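Local structure of ornithine carbamoyltransferase, mitochondrial (Coccidioides immitis, 3SDS) at residues A218-Y223 against K284-T289; E318-Y321 against L326-P329. The protein catalyses the transfer of a carbamoyl group from carbamoyl phosphate to L-ornithine, giving L-citrulline and phosphate in arginine biosynthesis. All blocks are in the same frame, centred on the assembly; numbering follows the deposited sequence.

Contact 1. Residues A218-Y223 against K284-T289; sequences ATPRGY and KDFKVT
The pyrrolidine ring of P220 lies over one face of the phenyl ring of F286. P220 CG makes a CH-pi contact, 3.9 Å from the centroid of the F286 ring and 26° off its normal, displaced from the middle of the ring toward its rim. CD of the same proline comes down beside it, 3.5 Å from F286 CZ, so the whole CG-CD side of the proline rests on the outer half of the phenyl. A proline suits this place because its ring is rigid, flat enough to lie on an aromatic, and brings no amide hydrogen that would need a partner. With CG anti to its own carbonyl carbon (chi1 -76°), F286 extends its ring toward the 218-220 backbone, where CZ meets P220 N and, obliquely, T219 C. A flat apolar ring fits this buried spot, taking the proline on a face and A218 O at its edge, 3.6 Å from CE1. The methyl of A218 adds a looser touch, CB to CE1 at 4.3 Å. A218 closes strand 214-218 of the parallel sheet in the Rossmann-like ornithine-binding domain, and the phenyl is thus set against the loop leading from that strand toward helix 227-237. P220 also opens a type II beta turn that ends at Y223, tied by Y223 N to P220 O at 3.1 Å; its third position is G222, whose positive phi of 111° a glycine readily adopts. CB of T219 points away from the 284-289 segment, and OG1 makes a weak hydrogen bond to P220 O. F283, just before the 284-289 segment, also packs on P220.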
# COMPACT_ATOMS: atom_id res chain seq x y z
N ALA A 218 39.79 -8.28 0.76
CA ALA A 218 40.61 -7.39 1.58
C ALA A 218 39.75 -6.69 2.62
O ALA A 218 38.75 -6.04 2.28
CB ALA A 218 41.37 -6.39 0.72
N THR A 219 40.13 -6.87 3.89
CA THR A 219 39.45 -6.25 5.03
C THR A 219 40.47 -5.85 6.09
O THR A 219 41.54 -6.46 6.20
CB THR A 219 38.41 -7.19 5.74
OG1 THR A 219 39.09 -8.18 6.51
CG2 THR A 219 37.43 -7.85 4.77
N PRO A 220 40.13 -4.83 6.91
CA PRO A 220 40.98 -4.48 8.05
C PRO A 220 41.00 -5.57 9.12
O PRO A 220 40.05 -6.37 9.20
CB PRO A 220 40.30 -3.23 8.62
CG PRO A 220 39.37 -2.75 7.56
CD PRO A 220 38.95 -3.96 6.82
N ARG A 221 42.05 -5.59 9.93
CA ARG A 221 42.10 -6.47 11.10
C ARG A 221 40.90 -6.22 12.02
O ARG A 221 40.71 -5.10 12.49
CB ARG A 221 43.42 -6.30 11.87
N GLY A 222 40.09 -7.25 12.25
CA GLY A 222 38.91 -7.16 13.12
C GLY A 222 37.58 -7.27 12.37
O GLY A 222 36.51 -7.41 12.99
N TYR A 223 37.65 -7.23 11.03
CA TYR A 223 36.47 -7.14 10.17
C TYR A 223 36.44 -8.25 9.11
O TYR A 223 35.95 -8.06 7.99
CB TYR A 223 36.39 -5.73 9.55
CG TYR A 223 36.28 -4.67 10.60
CD1 TYR A 223 37.40 -4.02 11.09
CD2 TYR A 223 35.04 -4.34 11.15
CE1 TYR A 223 37.29 -3.07 12.09
CE2 TYR A 223 34.91 -3.39 12.15
CZ TYR A 223 36.04 -2.76 12.61
OH TYR A 223 35.92 -1.83 13.60
N LYS A 284 41.15 3.46 6.40
CA LYS A 284 41.96 4.53 5.77
C LYS A 284 42.28 4.30 4.30
O LYS A 284 41.93 5.13 3.45
CB LYS A 284 43.27 4.78 6.55
N ASP A 285 42.94 3.19 4.00
CA ASP A 285 43.40 2.94 2.63
C ASP A 285 42.40 2.12 1.80
O ASP A 285 42.70 1.75 0.66
CB ASP A 285 44.79 2.28 2.64
CG ASP A 285 45.82 3.08 3.45
OD1 ASP A 285 45.74 4.33 3.45
OD2 ASP A 285 46.70 2.45 4.09
N PHE A 286 41.23 1.87 2.37
CA PHE A 286 40.23 1.00 1.73
C PHE A 286 39.33 1.61 0.64
O PHE A 286 38.58 0.89 -0.02
CB PHE A 286 39.40 0.25 2.80
CG PHE A 286 40.15 -0.89 3.46
CD1 PHE A 286 39.96 -2.21 3.01
CD2 PHE A 286 41.04 -0.66 4.52
CE1 PHE A 286 40.65 -3.27 3.61
CE2 PHE A 286 41.73 -1.72 5.13
CZ PHE A 286 41.53 -3.03 4.67
N LYS A 287 39.43 2.93 0.41
CA LYS A 287 38.65 3.62 -0.63
C LYS A 287 39.05 3.21 -2.05
O LYS A 287 40.19 3.42 -2.46
CB LYS A 287 38.83 5.14 -0.48
CG LYS A 287 37.90 5.99 -1.35
CD LYS A 287 38.35 7.45 -1.40
CE LYS A 287 37.25 8.36 -1.93
NZ LYS A 287 37.79 9.65 -2.42
N VAL A 288 38.09 2.65 -2.80
CA VAL A 288 38.32 2.26 -4.20
C VAL A 288 38.57 3.48 -5.10
O VAL A 288 37.74 4.38 -5.19
CB VAL A 288 37.16 1.38 -4.76
CG1 VAL A 288 37.40 1.03 -6.21
CG2 VAL A 288 37.01 0.10 -3.95
N THR A 289 39.74 3.50 -5.75
CA THR A 289 40.16 4.62 -6.62
C THR A 289 40.86 4.15 -7.90
O THR A 289 41.36 3.02 -7.96
CB THR A 289 41.14 5.62 -5.91
OG1 THR A 289 42.37 4.97 -5.56
CG2 THR A 289 40.50 6.27 -4.69

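Contact 2. Residues E318-Y321 against L326-P329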
# COMPACT_ATOMS: atom_id res chain seq x y z
N GLU A 318 34.93 9.74 -9.63
CA GLU A 318 35.56 9.40 -10.90
C GLU A 318 35.28 7.94 -11.28
O GLU A 318 34.91 7.67 -12.43
CB GLU A 318 37.05 9.68 -10.82
CG GLU A 318 37.83 9.28 -12.06
CD GLU A 318 39.19 8.71 -11.71
OE1 GLU A 318 39.28 7.93 -10.72
OE2 GLU A 318 40.16 9.04 -12.43
N VAL A 319 35.44 7.02 -10.32
CA VAL A 319 35.19 5.58 -10.56
C VAL A 319 33.71 5.30 -10.74
O VAL A 319 33.32 4.64 -11.70
CB VAL A 319 35.77 4.67 -9.45
CG1 VAL A 319 35.31 3.23 -9.63
CG2 VAL A 319 37.29 4.73 -9.44
N PHE A 320 32.90 5.81 -9.81
CA PHE A 320 31.46 5.51 -9.73
C PHE A 320 30.75 5.82 -11.04
O PHE A 320 29.89 5.05 -11.47
CB PHE A 320 30.81 6.30 -8.58
CG PHE A 320 29.42 5.82 -8.19
CD1 PHE A 320 29.24 4.58 -7.55
CD2 PHE A 320 28.30 6.63 -8.42
CE1 PHE A 320 27.95 4.14 -7.17
CE2 PHE A 320 27.01 6.20 -8.04
CZ PHE A 320 26.83 4.95 -7.42
N TYR A 321 31.13 6.93 -11.68
CA TYR A 321 30.45 7.42 -12.87
C TYR A 321 31.16 7.13 -14.18
O TYR A 321 30.68 7.54 -15.24
CB TYR A 321 30.14 8.91 -12.75
CG TYR A 321 29.12 9.26 -11.69
CD1 TYR A 321 27.82 8.78 -11.76
CD2 TYR A 321 29.47 10.06 -10.60
CE1 TYR A 321 26.89 9.09 -10.79
CE2 TYR A 321 28.54 10.38 -9.61
CZ TYR A 321 27.25 9.89 -9.72
OH TYR A 321 26.32 10.20 -8.77
N LEU A 326 29.06 -0.71 -13.49
CA LEU A 326 27.86 -1.48 -13.82
C LEU A 326 26.73 -1.29 -12.78
O LEU A 326 25.73 -2.02 -12.75
CB LEU A 326 28.20 -2.97 -13.94
CG LEU A 326 29.37 -3.41 -14.81
CD1 LEU A 326 29.62 -4.91 -14.57
CD2 LEU A 326 29.08 -3.11 -16.27
N VAL A 327 26.93 -0.27 -11.93
CA VAL A 327 26.06 0.10 -10.82
C VAL A 327 24.53 0.16 -11.12
O VAL A 327 23.73 -0.48 -10.42
CB VAL A 327 26.63 1.40 -10.16
CG1 VAL A 327 25.53 2.35 -9.73
CG2 VAL A 327 27.54 1.04 -9.01
N PHE A 328 24.13 0.90 -12.14
CA PHE A 328 22.70 1.05 -12.46
C PHE A 328 22.07 -0.20 -13.11
O PHE A 328 20.97 -0.64 -12.71
CB PHE A 328 22.46 2.33 -13.29
CG PHE A 328 22.92 3.59 -12.60
CD1 PHE A 328 22.23 4.09 -11.49
CD2 PHE A 328 24.06 4.27 -13.04
CE1 PHE A 328 22.66 5.25 -10.83
CE2 PHE A 328 24.51 5.42 -12.38
CZ PHE A 328 23.80 5.91 -11.27
N PRO A 329 22.75 -0.80 -14.11
CA PRO A 329 22.22 -2.09 -14.55
C PRO A 329 22.07 -3.10 -13.40
O PRO A 329 21.05 -3.81 -13.34
CB PRO A 329 23.26 -2.56 -15.57
CG PRO A 329 23.77 -1.26 -16.16
CD PRO A 329 23.85 -0.33 -14.98
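F320 and V327 meet through their side chains, which cross at about a right angle. From CB the phenyl of F320 is swung out with CG anti to the backbone N (chi1 -165°), which carries the ring off the end of helix 317-320 toward the start of the next helix. Along one side of the ring, CD1 first grazes V327 CG2 at 4.2 Å, and CE1 then closes on the same methyl at 3.6 Å. CE1 lies near both methyls, and CZ at the tip rests on V327 CG1, 3.7 Å away. The beta-branched valine fits because its two methyls, spread from one CB, can follow successive ring carbons. On the other side of the ring CD2 stands 3.6 Å above the ring plane of the next residue, Y321, offset toward the rim. F320 also makes a cation-pi contact with R310 and packs on F304 and L308. V327 uses CG1 a second time, over the centre of the F328 ring at 3.9 Å above its plane. Y321 CE1 comes to the edge of the F328 ring, 4.5 Å from CZ. Tyrosine suits the exposed edge: its ring offers apolar surface to F320 and F328, while its hydroxyl is hydrogen-bonded to D113 of a neighbouring subunit; F328 packs on V116 of that subunit. Apolar side chains thus pack the end of helix 317-320 against the start of helix 327-347 across a short loop of the ornithine-binding domain, at the trimer interface and beside L308, which probably contributes to the carbamoyl phosphate site.

Both contacts belong to the ornithine-binding domain, with centres about 20 Å apart, and both segments of contact 1 precede those of contact 2 in sequence. Contact 1 is wholly buried and joins two loops, one of them leaving a sheet strand; its aromatic ring is met largely by proline and main chain, and no other subunit touches its segments. Contact 2 joins two helix ends across a short loop and is only partly buried: F320 and V327 are buried, and F320, Y321 and F328 all touch a neighbouring subunit, where a polar bond joins the apolar packing. The two meet where V319 CG2 packs against T289 C at 3.9 Å.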